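Local coordinates for minor fimbrium subunit Mfa5 (Porphyromonas gingivalis ATCC 33277, PDB 6TO1), which is an accessory subunit of the minor fimbriae, surface pili that mediate biofilm formation and adhesion to host cells and to other oral bacteria, at residues A[363-368]-A[386-391]; A[358-363]-A[373-378]. One frame throughout, in Å; residues are numbered along the deposited sequence.

Interaction 1: residues A[363-368]-A[386-391]; sequences YDLGDF and FTATPA
Ala388 sets its methyl group against the ring of Tyr363, joining two loops at the C-terminal ends of neighbouring parallel strands, 357-362 and 385-387, in the mixed sheet of the von Willebrand factor type A domain. It is a clear case of a CH-pi contact over a ring face: CB of Ala388 stands 3.6 Å from the centroid of the Tyr363 ring and 14° off its normal. CD1 and CE1 of Tyr363 are the ring atoms nearest to that methyl. Although the CA-CB bond of Tyr363 points away from the 386-391 segment, with chi1 of -76° putting CG beside the backbone N, the end of the side chain comes nearer and lays one ring face against the methyl. The hydroxyl OH of Tyr363 is hydrogen-bonded to Ser152 of helix 143-160, which anchors the far end of the ring. Leu365 approaches the same turn from the loop with its branched tip, CD2 lying 4.3 Å from Ala388 CB and 3.6 Å from Ala388 O. Ala388 is the centre of an inverse gamma turn, closed by a weak bond from Thr389 N to Thr387 O, and this tight bend carries the chain from the edge strand into helix 390-395. Thr389 caps that helix through OG1, bonded to Asn392 N. Across the contact, the loop holding Leu365 is bent by an Asx turn, in which Gly366 N donates to Asp364 OD1 at 3.0 Å, 25° out of the carboxylate plane.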
ATOM      1  N   TYR A 363     -18.836 -20.686 -26.252  1.00 19.57           N
ATOM      2  CA  TYR A 363     -20.192 -20.248 -26.580  1.00 21.20           C
ATOM      3  C   TYR A 363     -21.064 -21.325 -27.231  1.00 25.80           C
ATOM      4  O   TYR A 363     -22.233 -21.054 -27.530  1.00 25.70           O
ATOM      5  CB  TYR A 363     -20.112 -18.995 -27.469  1.00 19.64           C
ATOM      6  CG  TYR A 363     -19.748 -17.772 -26.656  1.00 22.84           C
ATOM      7  CD1 TYR A 363     -20.713 -16.853 -26.267  1.00 19.49           C
ATOM      8  CD2 TYR A 363     -18.438 -17.569 -26.219  1.00 22.89           C
ATOM      9  CE1 TYR A 363     -20.383 -15.759 -25.516  1.00 21.07           C
ATOM     10  CE2 TYR A 363     -18.111 -16.493 -25.446  1.00 20.22           C
ATOM     11  CZ  TYR A 363     -19.075 -15.581 -25.105  1.00 23.23           C
ATOM     12  OH  TYR A 363     -18.733 -14.513 -24.325  1.00 23.91           O
ATOM     13  N   ASP A 364     -20.548 -22.532 -27.444  1.00 22.35           N
ATOM     14  CA  ASP A 364     -21.368 -23.684 -27.831  1.00 21.81           C
ATOM     15  C   ASP A 364     -21.883 -24.309 -26.535  1.00 23.16           C
ATOM     16  O   ASP A 364     -21.108 -24.909 -25.780  1.00 21.93           O
ATOM     17  CB  ASP A 364     -20.547 -24.684 -28.643  1.00 20.35           C
ATOM     18  CG  ASP A 364     -21.367 -25.868 -29.144  1.00 26.20           C
ATOM     19  OD1 ASP A 364     -22.457 -26.121 -28.605  1.00 26.39           O
ATOM     20  OD2 ASP A 364     -20.905 -26.533 -30.090  1.00 23.22           O
ATOM     21  N   LEU A 365     -23.171 -24.128 -26.243  1.00 22.84           N
ATOM     22  CA  LEU A 365     -23.733 -24.599 -24.980  1.00 22.17           C
ATOM     23  C   LEU A 365     -24.293 -26.023 -25.056  1.00 24.47           C
ATOM     24  O   LEU A 365     -24.949 -26.471 -24.107  1.00 29.90           O
ATOM     25  CB  LEU A 365     -24.835 -23.653 -24.490  1.00 31.80           C
ATOM     26  CG  LEU A 365     -24.445 -22.172 -24.374  1.00 32.79           C
ATOM     27  CD1 LEU A 365     -25.593 -21.348 -23.768  1.00 39.79           C
ATOM     28  CD2 LEU A 365     -23.226 -21.990 -23.527  1.00 30.92           C
ATOM     29  N   GLY A 366     -24.035 -26.741 -26.128  1.00 25.47           N
ATOM     30  CA  GLY A 366     -24.532 -28.095 -26.310  1.00 30.19           C
ATOM     31  C   GLY A 366     -23.582 -29.205 -25.893  1.00 29.37           C
ATOM     32  O   GLY A 366     -23.813 -30.368 -26.245  1.00 27.26           O
ATOM     33  N   ASP A 367     -22.509 -28.864 -25.177  1.00 24.93           N
ATOM     34  CA  ASP A 367     -21.461 -29.780 -24.711  1.00 22.93           C
ATOM     35  C   ASP A 367     -20.895 -30.648 -25.837  1.00 27.94           C
ATOM     36  O   ASP A 367     -21.039 -31.867 -25.882  1.00 26.14           O
ATOM     37  CB  ASP A 367     -21.944 -30.657 -23.564  1.00 38.84           C
ATOM     38  CG  ASP A 367     -20.782 -31.385 -22.874  1.00 41.70           C
ATOM     39  OD1 ASP A 367     -19.620 -30.917 -22.977  1.00 50.79           O
ATOM     40  OD2 ASP A 367     -21.052 -32.432 -22.251  1.00 37.64           O
ATOM     41  N   PHE A 368     -20.199 -29.964 -26.733  1.00 22.28           N
ATOM     42  CA  PHE A 368     -19.398 -30.575 -27.796  1.00 20.04           C
ATOM     43  C   PHE A 368     -17.999 -30.711 -27.219  1.00 19.68           C
ATOM     44  O   PHE A 368     -17.289 -29.710 -27.063  1.00 18.58           O
ATOM     45  CB  PHE A 368     -19.476 -29.686 -29.036  1.00 22.56           C
ATOM     46  CG  PHE A 368     -18.733 -30.178 -30.236  1.00 21.99           C
ATOM     47  CD1 PHE A 368     -18.491 -31.525 -30.478  1.00 20.88           C
ATOM     48  CD2 PHE A 368     -18.297 -29.255 -31.169  1.00 21.20           C
ATOM     49  CE1 PHE A 368     -17.789 -31.906 -31.624  1.00 19.64           C
ATOM     50  CE2 PHE A 368     -17.641 -29.638 -32.293  1.00 24.85           C
ATOM     51  CZ  PHE A 368     -17.371 -30.959 -32.518  1.00 21.10           C
ATOM     52  N   PHE A 386     -14.618 -21.373 -19.059  1.00 21.23           N
ATOM     53  CA  PHE A 386     -15.994 -21.619 -18.651  1.00 17.17           C
ATOM     54  C   PHE A 386     -16.928 -21.518 -19.846  1.00 23.56           C
ATOM     55  O   PHE A 386     -16.617 -20.880 -20.852  1.00 20.83           O
ATOM     56  CB  PHE A 386     -16.422 -20.681 -17.499  1.00 25.53           C
ATOM     57  CG  PHE A 386     -16.372 -19.205 -17.811  1.00 24.85           C
ATOM     58  CD1 PHE A 386     -17.446 -18.585 -18.426  1.00 24.41           C
ATOM     59  CD2 PHE A 386     -15.281 -18.432 -17.438  1.00 25.98           C
ATOM     60  CE1 PHE A 386     -17.426 -17.227 -18.693  1.00 26.98           C
ATOM     61  CE2 PHE A 386     -15.250 -17.066 -17.713  1.00 28.08           C
ATOM     62  CZ  PHE A 386     -16.335 -16.473 -18.320  1.00 23.13           C
ATOM     63  N   THR A 387     -18.053 -22.216 -19.749  1.00 22.13           N
ATOM     64  CA  THR A 387     -19.073 -22.129 -20.778  1.00 18.76           C
ATOM     65  C   THR A 387     -19.867 -20.844 -20.586  1.00 22.08           C
ATOM     66  O   THR A 387     -20.035 -20.360 -19.468  1.00 25.60           O
ATOM     67  CB  THR A 387     -20.023 -23.327 -20.731  1.00 23.06           C
ATOM     68  OG1 THR A 387     -20.588 -23.404 -19.419  1.00 29.31           O
ATOM     69  CG2 THR A 387     -19.274 -24.619 -21.035  1.00 24.06           C
ATOM     70  N   ALA A 388     -20.371 -20.305 -21.691  1.00 24.37           N
ATOM     71  CA  ALA A 388     -21.039 -19.012 -21.678  1.00 25.07           C
ATOM     72  C   ALA A 388     -22.502 -19.141 -21.239  1.00 22.83           C
ATOM     73  O   ALA A 388     -23.431 -18.739 -21.941  1.00 24.84           O
ATOM     74  CB  ALA A 388     -20.938 -18.378 -23.055  1.00 20.39           C
ATOM     75  N   THR A 389     -22.690 -19.704 -20.049  1.00 24.72           N
ATOM     76  CA  THR A 389     -24.023 -19.701 -19.462  1.00 28.55           C
ATOM     77  C   THR A 389     -24.323 -18.325 -18.881  1.00 32.07           C
ATOM     78  O   THR A 389     -23.405 -17.609 -18.468  1.00 28.68           O
ATOM     79  CB  THR A 389     -24.152 -20.733 -18.348  1.00 26.35           C
ATOM     80  OG1 THR A 389     -23.371 -20.314 -17.222  1.00 29.00           O
ATOM     81  CG2 THR A 389     -23.700 -22.097 -18.810  1.00 32.21           C
ATOM     82  N   PRO A 390     -25.597 -17.937 -18.815  1.00 38.17           N
ATOM     83  CA  PRO A 390     -25.913 -16.631 -18.204  1.00 32.45           C
ATOM     84  C   PRO A 390     -25.225 -16.423 -16.876  1.00 28.62           C
ATOM     85  O   PRO A 390     -24.643 -15.356 -16.649  1.00 35.04           O
ATOM     86  CB  PRO A 390     -27.440 -16.668 -18.076  1.00 38.18           C
ATOM     87  CG  PRO A 390     -27.864 -17.510 -19.274  1.00 42.35           C
ATOM     88  CD  PRO A 390     -26.790 -18.591 -19.399  1.00 34.71           C
ATOM     89  N   ALA A 391     -25.211 -17.446 -16.009  1.00 31.15           N
ATOM     90  CA  ALA A 391     -24.633 -17.282 -14.685  1.00 29.71           C
ATOM     91  C   ALA A 391     -23.113 -17.140 -14.741  1.00 36.76           C
ATOM     92  O   ALA A 391     -22.530 -16.368 -13.970  1.00 31.74           O
ATOM     93  CB  ALA A 391     -25.026 -18.454 -13.790  1.00 36.24           C
TER

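Interaction 2: residues A[358-363]-A[373-378]; sequences IHTIGY and NSLKLT. With PO4 (phosphate ion), chain D.
Thr360 OG1 donates a hydrogen bond of 2.8 Å to the backbone O of Leu375, tying a strand directly to the helix packed alongside it. The donor sits above the carbonyl plane, 61° out of it. Chi1 of 57° holds OG1 between the backbone N and the carbonyl carbon. CG2 of Thr360, anti to the carbonyl carbon, meets Thr378 CG2 at 4.0 Å, the two side chains crossing at about a right angle. Further along the strand, CD1 of Leu375 rests 3.7 Å from Gly362 CA, where the absence of a side chain lets the leucine methyl come close to the backbone. At the other end, Ile358 CG2 lies against the backbone O of Thr378. These contacts join the first strand and the helix of a beta-alpha-beta crossover, 357-362, 369-378 and 385-387, with the two segment axes nearly antiparallel at 165°. Within the helix, Thr378 OG1 donates to Ser374 O, which also accepts from Thr378 N. Phe385 of the next strand packs on both Thr360 and Leu375, while helix 340-353 covers Thr378. On the outer side, Lys376 NZ is salt-bridged to Glu382 and donates at 3.0 Å to O2 of a phosphate ion, probably from the crystallisation liquor.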
ATOM      1  N   ILE A 358      -4.306 -16.811 -19.931  1.00 18.33           N
ATOM      2  CA  ILE A 358      -5.266 -17.069 -20.995  1.00 16.78           C
ATOM      3  C   ILE A 358      -6.569 -17.542 -20.387  1.00 16.52           C
ATOM      4  O   ILE A 358      -6.604 -18.587 -19.725  1.00 17.36           O
ATOM      5  CB  ILE A 358      -4.771 -18.119 -22.011  1.00 14.65           C
ATOM      6  CG1 ILE A 358      -3.309 -17.882 -22.321  1.00 20.46           C
ATOM      7  CG2 ILE A 358      -5.674 -18.097 -23.231  1.00 18.26           C
ATOM      8  CD1 ILE A 358      -2.997 -16.562 -22.918  1.00 24.15           C
ATOM      9  N   HIS A 359      -7.647 -16.821 -20.697  1.00 19.08           N
ATOM     10  CA  HIS A 359      -9.008 -17.197 -20.357  1.00 17.26           C
ATOM     11  C   HIS A 359      -9.756 -17.589 -21.624  1.00 17.92           C
ATOM     12  O   HIS A 359      -9.632 -16.916 -22.655  1.00 17.96           O
ATOM     13  CB  HIS A 359      -9.763 -16.038 -19.717  1.00 18.73           C
ATOM     14  CG  HIS A 359      -8.995 -15.320 -18.663  1.00 20.45           C
ATOM     15  ND1 HIS A 359      -9.240 -15.507 -17.318  1.00 20.15           N
ATOM     16  CD2 HIS A 359      -7.998 -14.410 -18.747  1.00 20.40           C
ATOM     17  CE1 HIS A 359      -8.412 -14.747 -16.622  1.00 19.15           C
ATOM     18  NE2 HIS A 359      -7.658 -14.063 -17.465  1.00 23.57           N
ATOM     19  N   THR A 360     -10.544 -18.649 -21.556  1.00 18.07           N
ATOM     20  CA  THR A 360     -11.349 -19.017 -22.710  1.00 18.67           C
ATOM     21  C   THR A 360     -12.792 -19.172 -22.262  1.00 20.94           C
ATOM     22  O   THR A 360     -13.079 -19.638 -21.162  1.00 19.60           O
ATOM     23  CB  THR A 360     -10.875 -20.315 -23.390  1.00 17.29           C
ATOM     24  OG1 THR A 360     -10.876 -21.368 -22.422  1.00 16.65           O
ATOM     25  CG2 THR A 360      -9.489 -20.151 -23.951  1.00 16.98           C
ATOM     26  N   ILE A 361     -13.702 -18.811 -23.152  1.00 16.92           N
ATOM     27  CA  ILE A 361     -15.131 -18.831 -22.874  1.00 14.34           C
ATOM     28  C   ILE A 361     -15.784 -19.540 -24.040  1.00 17.02           C
ATOM     29  O   ILE A 361     -15.634 -19.111 -25.183  1.00 19.69           O
ATOM     30  CB  ILE A 361     -15.697 -17.410 -22.703  1.00 18.60           C
ATOM     31  CG1 ILE A 361     -14.922 -16.671 -21.619  1.00 22.02           C
ATOM     32  CG2 ILE A 361     -17.167 -17.472 -22.401  1.00 20.57           C
ATOM     33  CD1 ILE A 361     -15.319 -15.209 -21.509  1.00 23.74           C
ATOM     34  N   GLY A 362     -16.516 -20.618 -23.763  1.00 19.70           N
ATOM     35  CA  GLY A 362     -17.058 -21.456 -24.810  1.00 17.60           C
ATOM     36  C   GLY A 362     -18.524 -21.147 -25.046  1.00 20.31           C
ATOM     37  O   GLY A 362     -19.354 -21.328 -24.157  1.00 20.61           O
ATOM     38  N   TYR A 363     -18.836 -20.686 -26.252  1.00 19.57           N
ATOM     39  CA  TYR A 363     -20.192 -20.248 -26.580  1.00 21.20           C
ATOM     40  C   TYR A 363     -21.064 -21.325 -27.231  1.00 25.80           C
ATOM     41  O   TYR A 363     -22.233 -21.054 -27.530  1.00 25.70           O
ATOM     42  CB  TYR A 363     -20.112 -18.995 -27.469  1.00 19.64           C
ATOM     43  CG  TYR A 363     -19.748 -17.772 -26.656  1.00 22.84           C
ATOM     44  CD1 TYR A 363     -20.713 -16.853 -26.267  1.00 19.49           C
ATOM     45  CD2 TYR A 363     -18.438 -17.569 -26.219  1.00 22.89           C
ATOM     46  CE1 TYR A 363     -20.383 -15.759 -25.516  1.00 21.07           C
ATOM     47  CE2 TYR A 363     -18.111 -16.493 -25.446  1.00 20.22           C
ATOM     48  CZ  TYR A 363     -19.075 -15.581 -25.105  1.00 23.23           C
ATOM     49  OH  TYR A 363     -18.733 -14.513 -24.325  1.00 23.91           O
ATOM     50  N   ASN A 373     -13.084 -28.991 -24.746  1.00 18.04           N
ATOM     51  CA  ASN A 373     -11.800 -29.493 -24.280  1.00 18.27           C
ATOM     52  C   ASN A 373     -10.647 -28.801 -24.980  1.00 17.09           C
ATOM     53  O   ASN A 373      -9.601 -28.569 -24.362  1.00 17.06           O
ATOM     54  CB  ASN A 373     -11.743 -31.009 -24.468  1.00 19.27           C
ATOM     55  CG  ASN A 373     -12.684 -31.730 -23.517  1.00 19.90           C
ATOM     56  OD1 ASN A 373     -13.373 -31.087 -22.723  1.00 23.89           O
ATOM     57  ND2 ASN A 373     -12.712 -33.051 -23.586  1.00 19.24           N
ATOM     58  N   SER A 374     -10.809 -28.452 -26.267  1.00 16.67           N
ATOM     59  CA  SER A 374      -9.801 -27.625 -26.927  1.00 16.14           C
ATOM     60  C   SER A 374      -9.649 -26.284 -26.218  1.00 18.88           C
ATOM     61  O   SER A 374      -8.529 -25.832 -25.960  1.00 18.26           O
ATOM     62  CB  SER A 374     -10.156 -27.423 -28.397  1.00 15.57           C
ATOM     63  OG  SER A 374      -9.957 -28.612 -29.109  1.00 18.13           O
ATOM     64  N   LEU A 375     -10.770 -25.635 -25.882  1.00 18.03           N
ATOM     65  CA  LEU A 375     -10.695 -24.365 -25.163  1.00 14.54           C
ATOM     66  C   LEU A 375     -10.137 -24.534 -23.751  1.00 15.66           C
ATOM     67  O   LEU A 375      -9.454 -23.643 -23.253  1.00 16.25           O
ATOM     68  CB  LEU A 375     -12.077 -23.696 -25.132  1.00 17.48           C
ATOM     69  CG  LEU A 375     -12.556 -23.194 -26.516  1.00 16.95           C
ATOM     70  CD1 LEU A 375     -14.003 -22.736 -26.377  1.00 21.83           C
ATOM     71  CD2 LEU A 375     -11.701 -22.067 -27.020  1.00 23.39           C
ATOM     72  N   LYS A 376     -10.390 -25.664 -23.098  1.00 16.15           N
ATOM     73  CA  LYS A 376      -9.791 -25.875 -21.787  1.00 17.02           C
ATOM     74  C   LYS A 376      -8.269 -25.915 -21.876  1.00 18.73           C
ATOM     75  O   LYS A 376      -7.578 -25.358 -21.022  1.00 18.45           O
ATOM     76  CB  LYS A 376     -10.309 -27.167 -21.154  1.00 20.16           C
ATOM     77  CG  LYS A 376     -11.693 -27.084 -20.629  1.00 23.10           C
ATOM     78  CD  LYS A 376     -12.140 -28.456 -20.027  1.00 23.72           C
ATOM     79  CE  LYS A 376     -13.618 -28.465 -19.760  1.00 30.13           C
ATOM     80  NZ  LYS A 376     -13.970 -29.731 -19.061  1.00 42.66           N
ATOM     81  N   LEU A 377      -7.727 -26.571 -22.910  1.00 17.53           N
ATOM     82  CA  LEU A 377      -6.279 -26.681 -23.041  1.00 17.69           C
ATOM     83  C   LEU A 377      -5.651 -25.377 -23.523  1.00 18.61           C
ATOM     84  O   LEU A 377      -4.454 -25.158 -23.320  1.00 19.11           O
ATOM     85  CB  LEU A 377      -5.936 -27.826 -23.998  1.00 15.71           C
ATOM     86  CG  LEU A 377      -6.191 -29.236 -23.467  1.00 22.28           C
ATOM     87  CD1 LEU A 377      -5.637 -30.285 -24.460  1.00 22.67           C
ATOM     88  CD2 LEU A 377      -5.597 -29.469 -22.114  1.00 27.67           C
ATOM     89  N   THR A 378      -6.425 -24.545 -24.239  1.00 14.73           N
ATOM     90  CA  THR A 378      -5.976 -23.250 -24.702  1.00 14.09           C
ATOM     91  C   THR A 378      -5.826 -22.285 -23.529  1.00 14.61           C
ATOM     92  O   THR A 378      -4.878 -21.489 -23.487  1.00 17.71           O
ATOM     93  CB  THR A 378      -6.985 -22.689 -25.721  1.00 18.13           C
ATOM     94  OG1 THR A 378      -7.169 -23.597 -26.810  1.00 20.87           O
ATOM     95  CG2 THR A 378      -6.521 -21.376 -26.269  1.00 16.04           C
TER
HETATM   96  P   PO4 D1103     -16.867 -30.869 -21.429  1.00 43.10           P
HETATM   97  O1  PO4 D1103     -17.142 -29.478 -20.902  1.00 47.07           O
HETATM   98  O2  PO4 D1103     -15.439 -31.273 -21.135  1.00 65.81           O
HETATM   99  O3  PO4 D1103     -17.746 -31.888 -20.741  1.00 57.98           O
HETATM  100  O4  PO4 D1103     -17.100 -30.922 -22.919  1.00 44.53           O

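Interactions 1 and 2 lie in one beta-alpha-beta unit of the von Willebrand factor type A domain, their centres 11 Å apart, and share Tyr363, the residue where strand 357-362 gives way to its loop. Along the chain their segments alternate: 358-363 on the strand and its end, loop 363-368, 373-378 on the helix, then 386-391. Interaction 2 fastens the strand to its crossover helix, and interaction 1 joins the loops that leave the two strands. Backbone pairing connects them, with Ala388 N 2.9 Å from Gly362 O and Phe386 O 2.9 Å from Gly362 N. The side chains of Tyr363 and Leu375 each lie about 10 Å from the magnesium ion bound by Ser135, Ser137 and Thr207, near that site but not among its ligands.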